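Local atomic coordinates of SusD superfamily protein (Bacteroides vulgatus ATCC 8482, PDB entry 3JQ0), a protein that probably binds nutrients, most likely glycans, at the bacterial outer membrane, as other members of the SusD family do. Residues 236-241 and 246-251; 25-30 and 357-362; 270-275 and 321-326; 308-313 and 404-409. All blocks are in the same frame, centred on the assembly; numbering follows the deposited sequence.

Contact 1. Residues 236-241 and 246-251; sequences ENKKNK and TIHNGK
The backbone of residues 236-241 turns in front of the end of strand 243-247, and at the closest point the CA atoms of Lys-239 and Thr-246 are 7.4 Å apart; side chains and one water bridge this separation. Lys-238 spans the greater distance to the loop beyond the strand. Its chain is stretched out beyond CG, which a flexible lysine allows, and brings NZ to 2.7 Å from Asn-249 O. The angle is poor for a hydrogen bond, and the ammonium group is held instead by a salt bridge to Asp-358 and a hydrogen bond to Leu-356 O. Asp-358 OD1 also accepts from Asn-249 N, so one carboxylate draws both segments to the same point. The imidazole of His-248 lies close by, with ND1 4.5 Å from Lys-238 NZ, while its NE2 is bonded to Glu-253; a proton on ND1 would probably be disfavoured by the neighbouring ammonium charge. Lys-239 has left-handed backbone angles (phi 60°), a sharp change of direction after Lys-238. Its N donates to a water at 2.9 Å, and the same water is 3.2 Å from Thr-246 OG1. Alongside, Lys-239 CG rests 4.3 Å from Thr-246 CG2, methylene against methyl. Asn-240 braces the turn from within, ND2 donating to Asn-237 O at 2.9 Å. The contact folds the loop between helix 229-233 and strand 243-247 back against the far end of that strand, which pairs antiparallel with strand 359-363, while Arg-24 of helix 9-25 meets Ile-247 and Asn-249.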
# COMPACT_ATOMS: atom_id res chain seq x y z
N GLU A 236 -12.85 -3.96 -14.64
CA GLU A 236 -12.93 -4.87 -15.76
C GLU A 236 -11.62 -5.47 -16.18
O GLU A 236 -11.60 -6.27 -17.11
CB GLU A 236 -13.56 -4.17 -16.95
CG GLU A 236 -15.00 -3.72 -16.65
CD GLU A 236 -16.05 -4.83 -16.29
OE1 GLU A 236 -15.83 -6.04 -16.56
OE2 GLU A 236 -17.16 -4.47 -15.74
N ASN A 237 -10.50 -5.13 -15.56
CA ASN A 237 -9.20 -5.67 -15.92
C ASN A 237 -8.48 -6.31 -14.76
O ASN A 237 -7.27 -6.33 -14.70
CB ASN A 237 -8.34 -4.59 -16.58
CG ASN A 237 -7.13 -5.14 -17.27
OD1 ASN A 237 -7.18 -6.22 -17.88
ND2 ASN A 237 -6.02 -4.40 -17.22
N LYS A 238 -9.24 -6.86 -13.82
CA LYS A 238 -8.64 -7.50 -12.67
C LYS A 238 -7.67 -8.62 -12.99
O LYS A 238 -7.78 -9.30 -13.99
CB LYS A 238 -9.74 -8.07 -11.75
CG LYS A 238 -10.58 -6.98 -11.13
CD LYS A 238 -11.67 -7.57 -10.23
CE LYS A 238 -12.45 -6.50 -9.52
NZ LYS A 238 -13.08 -6.99 -8.28
N LYS A 239 -6.70 -8.80 -12.10
CA LYS A 239 -5.73 -9.90 -12.22
C LYS A 239 -4.94 -9.83 -13.52
O LYS A 239 -4.53 -10.84 -14.07
CB LYS A 239 -6.40 -11.25 -12.01
CG LYS A 239 -6.95 -11.40 -10.59
CD LYS A 239 -7.45 -12.73 -10.19
CE LYS A 239 -8.50 -13.15 -11.10
NZ LYS A 239 -9.12 -14.47 -10.60
N ASN A 240 -4.69 -8.62 -13.94
CA ASN A 240 -3.83 -8.32 -15.09
C ASN A 240 -2.36 -8.62 -14.72
O ASN A 240 -2.03 -8.96 -13.58
CB ASN A 240 -4.01 -6.88 -15.52
CG ASN A 240 -3.70 -5.91 -14.42
OD1 ASN A 240 -2.56 -5.83 -13.98
ND2 ASN A 240 -4.72 -5.15 -13.97
N LYS A 241 -1.50 -8.55 -15.71
CA LYS A 241 -0.11 -9.02 -15.53
C LYS A 241 0.71 -8.15 -14.62
O LYS A 241 1.80 -8.56 -14.19
CB LYS A 241 0.62 -9.06 -16.88
CG LYS A 241 0.68 -7.69 -17.58
N THR A 246 -2.83 -9.37 -5.23
CA THR A 246 -3.93 -8.42 -5.20
C THR A 246 -5.08 -8.99 -4.38
O THR A 246 -5.36 -10.18 -4.46
CB THR A 246 -4.34 -8.08 -6.67
OG1 THR A 246 -5.31 -7.04 -6.63
CG2 THR A 246 -4.85 -9.30 -7.46
N ILE A 247 -5.69 -8.13 -3.57
CA ILE A 247 -6.82 -8.54 -2.73
C ILE A 247 -8.09 -8.53 -3.58
O ILE A 247 -8.49 -7.49 -4.10
CB ILE A 247 -7.02 -7.60 -1.54
CG1 ILE A 247 -5.80 -7.53 -0.65
CG2 ILE A 247 -8.26 -7.97 -0.73
CD1 ILE A 247 -5.37 -8.76 -0.04
N HIS A 248 -8.70 -9.70 -3.75
CA HIS A 248 -9.96 -9.82 -4.48
C HIS A 248 -11.14 -9.30 -3.69
O HIS A 248 -11.42 -9.81 -2.63
CB HIS A 248 -10.22 -11.27 -4.86
CG HIS A 248 -11.55 -11.45 -5.54
ND1 HIS A 248 -11.83 -11.01 -6.82
CD2 HIS A 248 -12.73 -11.84 -5.03
CE1 HIS A 248 -13.09 -11.30 -7.12
NE2 HIS A 248 -13.67 -11.74 -6.03
N ASN A 249 -11.78 -8.25 -4.22
CA ASN A 249 -13.06 -7.77 -3.72
C ASN A 249 -14.10 -8.03 -4.83
O ASN A 249 -13.76 -8.29 -5.97
CB ASN A 249 -12.98 -6.30 -3.34
CG ASN A 249 -11.89 -6.04 -2.33
OD1 ASN A 249 -11.92 -6.57 -1.21
ND2 ASN A 249 -10.90 -5.21 -2.71
N GLY A 250 -15.37 -7.98 -4.46
CA GLY A 250 -16.36 -8.21 -5.48
C GLY A 250 -17.76 -8.20 -4.97
O GLY A 250 -18.00 -8.31 -3.77
N LYS A 251 -18.70 -8.11 -5.91
CA LYS A 251 -20.12 -8.12 -5.61
C LYS A 251 -20.48 -9.39 -4.83
O LYS A 251 -20.09 -10.50 -5.17
CB LYS A 251 -20.88 -8.05 -6.94
CG LYS A 251 -22.41 -7.93 -6.84
CD LYS A 251 -23.06 -8.10 -8.23
CE LYS A 251 -24.59 -8.08 -8.24
NZ LYS A 251 -24.97 -8.33 -9.65
O HOH W 1 -6.64 -7.32 -9.58

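Contact 2. Residues 25-30 and 357-362; sequences EKSYNF and DDFPIY
Helix 27-34 begins beside strand 359-363, and the two backbones come nearest at Ser-27 and Phe-359, whose CA atoms are 7.6 Å apart. Such spacing leaves room for one layer of side chains, and two aromatic rings and an isoleucine supply it. Phe-359 has CG anti to the backbone N (chi1 -177°), which carries its ring toward the helix, where CE2 lies 4.1 Å from Ser-27 O. On the same flank Ser-27 CB is 4.4 Å from Phe-359 CD2. A small residue suits this place because it lets the ring come in close to the backbone, and its hydroxyl is satisfied by Arg-24 O. One helical turn on, Phe-30 CD2 lies 4.3 Å from Ile-361 CD1, the end of the longer branch, an apolar touch that comes at an oblique angle to the ring. All four touching residues are buried; apart from Ser-27 they are apolar. Lys-26 O, which accepts from Phe-30 N, lies 3.3 Å above the plane of the Phe-30 ring, toward its rim. Ile-361 and Tyr-362 both face Phe-245, forming a classic beta bulge where the strand turns a corner. Around this core, Phe-30 stacks on His-117 of helix 97-122, Trp-257 meets Phe-359 edge-to-face, and strand 243-247 flanks strand 359-363 as its antiparallel partner.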
# COMPACT_ATOMS: atom_id res chain seq x y z
N GLU A 25 -9.76 -8.79 5.11
CA GLU A 25 -10.40 -7.91 6.10
C GLU A 25 -9.46 -6.86 6.63
O GLU A 25 -9.93 -5.81 7.10
CB GLU A 25 -10.92 -8.70 7.29
CG GLU A 25 -11.99 -9.72 6.97
CD GLU A 25 -12.56 -10.31 8.21
OE1 GLU A 25 -11.80 -10.91 9.03
OE2 GLU A 25 -13.77 -10.15 8.47
N LYS A 26 -8.15 -7.09 6.58
CA LYS A 26 -7.14 -6.15 7.04
C LYS A 26 -6.63 -5.18 5.98
O LYS A 26 -5.75 -4.39 6.28
CB LYS A 26 -5.96 -6.89 7.68
CG LYS A 26 -6.26 -7.19 9.19
CD LYS A 26 -7.63 -7.58 9.56
CE LYS A 26 -7.93 -7.67 11.02
NZ LYS A 26 -9.20 -8.37 11.29
N SER A 27 -7.22 -5.22 4.80
CA SER A 27 -6.83 -4.30 3.70
C SER A 27 -6.77 -2.87 4.15
O SER A 27 -5.80 -2.16 3.87
CB SER A 27 -7.97 -4.36 2.60
OG SER A 27 -8.07 -5.51 1.90
N TYR A 28 -7.86 -2.43 4.79
CA TYR A 28 -7.93 -1.06 5.26
C TYR A 28 -6.80 -0.76 6.26
O TYR A 28 -6.12 0.26 6.15
CB TYR A 28 -9.32 -0.81 5.86
CG TYR A 28 -9.49 0.58 6.43
CD1 TYR A 28 -9.18 1.69 5.70
CD2 TYR A 28 -10.02 0.75 7.70
CE1 TYR A 28 -9.38 2.97 6.23
CE2 TYR A 28 -10.23 1.97 8.23
CZ TYR A 28 -9.89 3.11 7.49
OH TYR A 28 -10.11 4.37 8.03
N ASN A 29 -6.60 -1.66 7.24
CA ASN A 29 -5.49 -1.46 8.17
C ASN A 29 -4.14 -1.41 7.47
O ASN A 29 -3.29 -0.61 7.88
CB ASN A 29 -5.48 -2.52 9.24
CG ASN A 29 -6.50 -2.31 10.32
OD1 ASN A 29 -7.13 -1.27 10.41
ND2 ASN A 29 -6.64 -3.32 11.19
N PHE A 30 -3.92 -2.18 6.42
CA PHE A 30 -2.63 -2.10 5.71
C PHE A 30 -2.47 -0.73 5.10
O PHE A 30 -1.37 -0.18 5.10
CB PHE A 30 -2.52 -3.20 4.62
CG PHE A 30 -2.62 -4.61 5.14
CD1 PHE A 30 -2.16 -4.99 6.41
CD2 PHE A 30 -3.18 -5.60 4.35
CE1 PHE A 30 -2.29 -6.29 6.87
CE2 PHE A 30 -3.31 -6.91 4.80
CZ PHE A 30 -2.88 -7.24 6.08
N ASP A 357 -13.51 -2.67 -6.60
CA ASP A 357 -12.22 -2.94 -7.18
C ASP A 357 -11.42 -3.88 -6.31
O ASP A 357 -11.56 -3.89 -5.08
CB ASP A 357 -11.38 -1.66 -7.31
CG ASP A 357 -11.94 -0.72 -8.32
OD1 ASP A 357 -12.01 -1.10 -9.50
OD2 ASP A 357 -12.25 0.43 -7.91
N ASP A 358 -10.54 -4.66 -6.94
CA ASP A 358 -9.50 -5.33 -6.19
C ASP A 358 -8.52 -4.31 -5.60
O ASP A 358 -8.37 -3.22 -6.14
CB ASP A 358 -8.70 -6.30 -7.08
CG ASP A 358 -9.48 -7.55 -7.49
OD1 ASP A 358 -10.61 -7.76 -6.99
OD2 ASP A 358 -8.89 -8.31 -8.30
N PHE A 359 -7.89 -4.63 -4.48
CA PHE A 359 -6.92 -3.75 -3.85
C PHE A 359 -5.53 -4.32 -4.00
O PHE A 359 -5.20 -5.34 -3.41
CB PHE A 359 -7.21 -3.54 -2.38
CG PHE A 359 -6.26 -2.58 -1.73
CD1 PHE A 359 -6.13 -1.29 -2.22
CD2 PHE A 359 -5.47 -2.95 -0.67
CE1 PHE A 359 -5.30 -0.39 -1.64
CE2 PHE A 359 -4.62 -2.01 -0.08
CZ PHE A 359 -4.53 -0.73 -0.59
N PRO A 360 -4.69 -3.73 -4.87
CA PRO A 360 -3.34 -4.30 -5.07
C PRO A 360 -2.50 -4.20 -3.81
O PRO A 360 -2.52 -3.18 -3.13
CB PRO A 360 -2.75 -3.41 -6.19
CG PRO A 360 -3.92 -2.73 -6.84
CD PRO A 360 -4.92 -2.54 -5.72
N ILE A 361 -1.73 -5.25 -3.55
CA ILE A 361 -0.71 -5.29 -2.48
C ILE A 361 0.66 -5.13 -3.10
O ILE A 361 1.46 -4.27 -2.72
CB ILE A 361 -0.84 -6.55 -1.60
CG1 ILE A 361 -2.20 -6.59 -0.89
CG2 ILE A 361 0.33 -6.65 -0.63
CD1 ILE A 361 -2.41 -5.51 0.12
N TYR A 362 0.97 -6.02 -4.05
CA TYR A 362 2.24 -5.95 -4.80
C TYR A 362 1.97 -5.89 -6.29
O TYR A 362 1.36 -6.84 -6.83
CB TYR A 362 3.15 -7.13 -4.49
CG TYR A 362 3.68 -7.22 -3.08
CD1 TYR A 362 4.26 -6.11 -2.45
CD2 TYR A 362 3.63 -8.41 -2.39
CE1 TYR A 362 4.83 -6.22 -1.20
CE2 TYR A 362 4.20 -8.52 -1.11
CZ TYR A 362 4.79 -7.41 -0.51
OH TYR A 362 5.36 -7.58 0.73

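Contact 3. Residues 270-275 and 321-326; sequences DKMVKI and KAVYKK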
# COMPACT_ATOMS: atom_id res chain seq x y z
N ASP A 270 -24.38 14.45 -2.82
CA ASP A 270 -25.05 15.73 -2.81
C ASP A 270 -24.08 16.89 -3.14
O ASP A 270 -24.47 17.86 -3.77
CB ASP A 270 -25.80 16.01 -1.50
CG ASP A 270 -24.90 16.36 -0.36
OD1 ASP A 270 -24.18 15.46 0.06
OD2 ASP A 270 -24.84 17.56 0.08
N LYS A 271 -22.83 16.79 -2.71
CA LYS A 271 -21.84 17.81 -3.03
C LYS A 271 -21.51 17.75 -4.51
O LYS A 271 -21.45 18.78 -5.21
CB LYS A 271 -20.57 17.66 -2.19
CG LYS A 271 -20.78 17.89 -0.70
CD LYS A 271 -21.10 19.35 -0.39
CE LYS A 271 -21.13 19.63 1.11
NZ LYS A 271 -22.16 18.87 1.72
N MSE A 272 -21.33 16.55 -5.04
CA MSE A 272 -21.04 16.38 -6.45
C MSE A 272 -22.16 16.90 -7.34
O MSE A 272 -21.92 17.45 -8.39
CB MSE A 272 -20.79 14.94 -6.81
CG MSE A 272 -19.58 14.28 -6.13
SE MSE A 272 -17.89 15.19 -6.45
CE MSE A 272 -17.68 14.83 -8.34
N VAL A 273 -23.41 16.71 -6.91
CA VAL A 273 -24.60 17.03 -7.72
C VAL A 273 -24.99 18.49 -7.56
O VAL A 273 -25.43 19.09 -8.54
CB VAL A 273 -25.81 16.05 -7.34
CG1 VAL A 273 -27.16 16.61 -7.83
CG2 VAL A 273 -25.52 14.64 -7.83
N LYS A 274 -24.95 19.03 -6.35
CA LYS A 274 -25.55 20.32 -6.03
C LYS A 274 -24.58 21.43 -5.86
O LYS A 274 -24.92 22.60 -6.05
CB LYS A 274 -26.41 20.25 -4.75
CG LYS A 274 -27.57 19.24 -4.77
CD LYS A 274 -28.48 19.31 -3.52
N ILE A 275 -23.33 21.15 -5.48
CA ILE A 275 -22.43 22.22 -4.96
C ILE A 275 -21.22 22.45 -5.86
O ILE A 275 -20.90 23.58 -6.15
CB ILE A 275 -21.97 21.88 -3.55
CG1 ILE A 275 -23.19 21.71 -2.61
CG2 ILE A 275 -20.99 22.96 -2.98
CD1 ILE A 275 -24.13 22.90 -2.53
N LYS A 321 -9.09 13.96 -8.80
CA LYS A 321 -9.88 14.89 -9.61
C LYS A 321 -10.03 16.19 -8.86
O LYS A 321 -10.37 16.21 -7.68
CB LYS A 321 -11.25 14.34 -10.02
CG LYS A 321 -12.01 15.32 -10.94
CD LYS A 321 -13.20 14.69 -11.66
CE LYS A 321 -13.77 15.56 -12.80
NZ LYS A 321 -14.21 14.71 -13.95
N ALA A 322 -9.80 17.29 -9.57
CA ALA A 322 -10.03 18.62 -9.02
C ALA A 322 -11.51 18.96 -9.13
O ALA A 322 -12.09 18.90 -10.23
CB ALA A 322 -9.18 19.66 -9.78
N VAL A 323 -12.08 19.42 -8.03
CA VAL A 323 -13.39 20.03 -8.05
C VAL A 323 -13.27 21.52 -7.73
O VAL A 323 -12.33 21.97 -7.08
CB VAL A 323 -14.39 19.31 -7.12
CG1 VAL A 323 -14.57 17.84 -7.54
CG2 VAL A 323 -14.04 19.41 -5.64
N TYR A 324 -14.21 22.24 -8.29
CA TYR A 324 -14.28 23.68 -8.30
C TYR A 324 -15.62 24.10 -7.73
O TYR A 324 -16.55 23.30 -7.53
CB TYR A 324 -14.09 24.22 -9.76
CG TYR A 324 -12.78 23.85 -10.37
CD1 TYR A 324 -12.53 22.56 -10.83
CD2 TYR A 324 -11.77 24.80 -10.49
CE1 TYR A 324 -11.32 22.21 -11.36
CE2 TYR A 324 -10.54 24.45 -11.03
CZ TYR A 324 -10.30 23.15 -11.43
OH TYR A 324 -9.07 22.78 -11.97
N LYS A 325 -15.77 25.40 -7.48
CA LYS A 325 -17.09 25.97 -7.26
C LYS A 325 -17.20 27.24 -8.10
O LYS A 325 -16.22 28.01 -8.27
CB LYS A 325 -17.38 26.22 -5.77
CG LYS A 325 -17.65 24.95 -4.97
CD LYS A 325 -17.59 25.13 -3.46
CE LYS A 325 -18.65 26.00 -2.89
NZ LYS A 325 -18.38 26.24 -1.39
N LYS A 326 -18.40 27.47 -8.62
CA LYS A 326 -18.70 28.67 -9.38
C LYS A 326 -19.57 29.55 -8.50
O LYS A 326 -20.68 29.14 -8.12
CB LYS A 326 -19.43 28.32 -10.65
CG LYS A 326 -19.71 29.58 -11.52
CD LYS A 326 -20.13 29.21 -12.92
CE LYS A 326 -21.41 28.53 -12.94
NZ LYS A 326 -21.82 28.18 -14.36
O HOH W 2 -20.29 25.33 -8.35
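Van der Waals packing joins helix 269-275 to strand 320-326 at two places. The deeper one is apolar: Met-272, present as selenomethionine, has its SE 4.4 Å from Val-323 CG1; although the chain starts out to the side of the strand, its flexible end turns nearer, and the compact branched valine suits the strand it sits on. Nearer the surface, Ile-275 and Lys-325 lie side by side and point the same way. Ile-275 CG2, anti to its own backbone N, comes 3.8 Å from Lys-325 CE, and Lys-325 CG is 3.7 Å from Ile-275 O. Lysine fits here, since its methylenes pack on Ile-275 while its charged end makes a cation-pi interaction with Phe-335; the conformer described, one of two, bends at chi3 (66°). Strands 320-326 and 332-339 form a beta hairpin, and the helix lies against it, Met-272 also touching Ile-338 of the second strand. Polar linkage comes through a single water: it donates to Ile-275 O at 2.9 Å and accepts from Lys-326 N at 2.9 Å. Within the helix, Lys-271 pairs with Asp-270 in a salt bridge whose hydrogen bond, Lys-271 NZ to Asp-270 OD2 at 3.4 Å, is weak; on the strand, Lys-321 pairs with Asp-289.

Contact 4. Residues 308-313 and 404-409; sequences GFRNND and AEIAYP. With SO4 (sulfate ion), chain I.
A sulfate, probably taken from the crystallisation liquor, fills an anion site formed by Arg-310 and Asn-311, and the same arginine meets the end of helix 403-406 at Glu-405 and Ile-406. Arg-310 begins a type II beta turn closed by Asp-313 N bonding to Arg-310 O, with Asn-312 at its third position, where asparagine tolerates the positive phi of 75°. The arginine chain folds back at chi2 and chi3, so that the guanidinium presents one edge to the sulfate, whose sulfur lies near the group's plane. NE donates to O3 at 2.9 Å, and NH2 donates to O2 at 2.9 Å in a nearly straight bond (168°). Asn-311 N adds a third bond, to O3 at 3.0 Å, so this oxygen is held by two donors. Ile-406 CG2 packs its methyl over one face of the guanidinium, 4.0 Å from Arg-310 NH1. NH1 points away from the anion toward the end of helix 403-406: it gives a hydrogen bond to a water at 2.9 Å, which donates to Glu-405 O at 2.8 Å. Asp-411 forms a salt bridge with the same NH1, so the guanidinium is held from both ends and its rotation is probably fixed. A leucine in place of Arg-310 would probably leave the sulfate without two of its three bonds and Asp-411 without its mate. Binding an oxyanion side-on through NE and NH2 of a guanidinium, with a backbone N-H beside it, is a common way for proteins to hold sulfate, and implies no biological role here.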
# COMPACT_ATOMS: atom_id res chain seq x y z
N GLY A 308 1.97 17.73 -7.29
CA GLY A 308 2.22 16.30 -7.26
C GLY A 308 2.85 15.74 -8.52
O GLY A 308 3.65 14.81 -8.46
N PHE A 309 2.41 16.28 -9.68
CA PHE A 309 2.63 15.63 -10.99
C PHE A 309 2.96 16.67 -12.03
O PHE A 309 2.36 17.75 -12.07
CB PHE A 309 1.34 14.90 -11.43
CG PHE A 309 0.89 13.85 -10.47
CD1 PHE A 309 0.04 14.20 -9.43
CD2 PHE A 309 1.25 12.52 -10.61
CE1 PHE A 309 -0.43 13.24 -8.52
CE2 PHE A 309 0.79 11.56 -9.71
CZ PHE A 309 -0.02 11.93 -8.68
N ARG A 310 3.87 16.32 -12.90
CA ARG A 310 4.15 17.13 -14.08
C ARG A 310 3.02 17.01 -15.08
O ARG A 310 2.29 16.00 -15.15
CB ARG A 310 5.46 16.69 -14.75
CG ARG A 310 6.69 16.67 -13.85
CD ARG A 310 7.00 18.04 -13.21
NE ARG A 310 7.09 19.13 -14.18
CZ ARG A 310 8.12 19.35 -15.00
NH1 ARG A 310 9.23 18.66 -14.87
NH2 ARG A 310 8.06 20.31 -15.89
N ASN A 311 2.90 18.03 -15.93
CA ASN A 311 1.88 17.98 -16.95
C ASN A 311 2.07 16.74 -17.83
O ASN A 311 3.20 16.35 -18.16
CB ASN A 311 1.93 19.24 -17.81
CG ASN A 311 1.47 20.50 -17.08
OD1 ASN A 311 0.96 20.53 -15.95
ND2 ASN A 311 1.68 21.61 -17.76
N ASN A 312 0.95 16.15 -18.20
CA ASN A 312 0.89 15.00 -19.07
C ASN A 312 1.29 13.67 -18.41
O ASN A 312 1.27 12.62 -19.08
CB ASN A 312 1.64 15.26 -20.39
CG ASN A 312 1.14 16.52 -21.07
OD1 ASN A 312 1.87 17.55 -21.18
ND2 ASN A 312 -0.12 16.49 -21.36
N ASP A 313 1.55 13.67 -17.11
CA ASP A 313 1.66 12.44 -16.35
C ASP A 313 0.22 11.96 -16.11
O ASP A 313 -0.53 12.59 -15.38
CB ASP A 313 2.42 12.69 -15.05
CG ASP A 313 2.55 11.47 -14.19
OD1 ASP A 313 1.86 10.44 -14.40
OD2 ASP A 313 3.41 11.54 -13.25
N ALA A 404 14.16 15.08 -22.30
CA ALA A 404 14.99 16.10 -21.71
C ALA A 404 14.30 16.84 -20.56
O ALA A 404 14.97 17.55 -19.80
CB ALA A 404 15.47 17.09 -22.79
N GLU A 405 12.98 16.73 -20.49
CA GLU A 405 12.16 17.38 -19.46
C GLU A 405 11.75 16.43 -18.32
O GLU A 405 11.73 16.82 -17.17
CB GLU A 405 10.87 17.97 -20.06
CG GLU A 405 11.03 19.05 -21.11
CD GLU A 405 9.78 19.20 -21.93
OE1 GLU A 405 8.68 19.41 -21.37
OE2 GLU A 405 9.87 18.98 -23.14
N ILE A 406 11.37 15.19 -18.67
CA ILE A 406 10.70 14.34 -17.70
C ILE A 406 11.29 12.95 -17.55
O ILE A 406 10.93 12.24 -16.59
CB ILE A 406 9.15 14.32 -17.88
CG1 ILE A 406 8.68 14.04 -19.28
CG2 ILE A 406 8.55 15.64 -17.33
CD1 ILE A 406 9.01 12.73 -19.82
N ALA A 407 12.22 12.50 -18.42
CA ALA A 407 12.91 11.25 -18.15
C ALA A 407 13.91 11.48 -17.03
O ALA A 407 14.43 12.57 -16.85
CB ALA A 407 13.65 10.71 -19.39
N TYR A 408 14.17 10.44 -16.24
CA TYR A 408 15.23 10.51 -15.24
C TYR A 408 16.57 10.60 -15.97
O TYR A 408 16.78 9.82 -16.89
CB TYR A 408 15.18 9.24 -14.37
CG TYR A 408 16.25 9.19 -13.30
CD1 TYR A 408 16.10 9.91 -12.12
CD2 TYR A 408 17.41 8.45 -13.47
CE1 TYR A 408 17.09 9.90 -11.15
CE2 TYR A 408 18.40 8.44 -12.51
CZ TYR A 408 18.25 9.18 -11.36
OH TYR A 408 19.21 9.20 -10.40
N PRO A 409 17.48 11.49 -15.54
CA PRO A 409 17.49 12.30 -14.33
C PRO A 409 17.22 13.80 -14.60
O PRO A 409 17.81 14.68 -13.98
CB PRO A 409 18.92 12.14 -13.83
CG PRO A 409 19.72 12.22 -15.11
CD PRO A 409 18.85 11.47 -16.13
S SO4 I . 4.60 21.61 -15.57
O1 SO4 I . 3.86 22.30 -14.48
O2 SO4 I . 5.88 22.23 -15.88
O3 SO4 I . 4.63 20.28 -15.08
O4 SO4 I . 3.77 21.90 -16.71
O HOH W 3 11.89 19.27 -15.93

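Contact 2 opens first, at residues 25-30, and closes only at 357-362, drawing an N-terminal helix onto a strand near the centre of the chain. Nested within its loop, contact 1 closes a short excursion at 236-251; the two touch, through Asn-249 and Asp-357 and through the paired strands 243-247 and 359-363. Contact 3 (270-275 with 321-326) is nested there as well; its centre is about 28 Å from that of contact 2. Contact 4 begins at 308-313, inside the loop of contact 3, and ends at 404-409, beyond contact 2, so it crosses both. It ties helix 403-406 to the loop that leads into helix 315-319, just ahead of the hairpin.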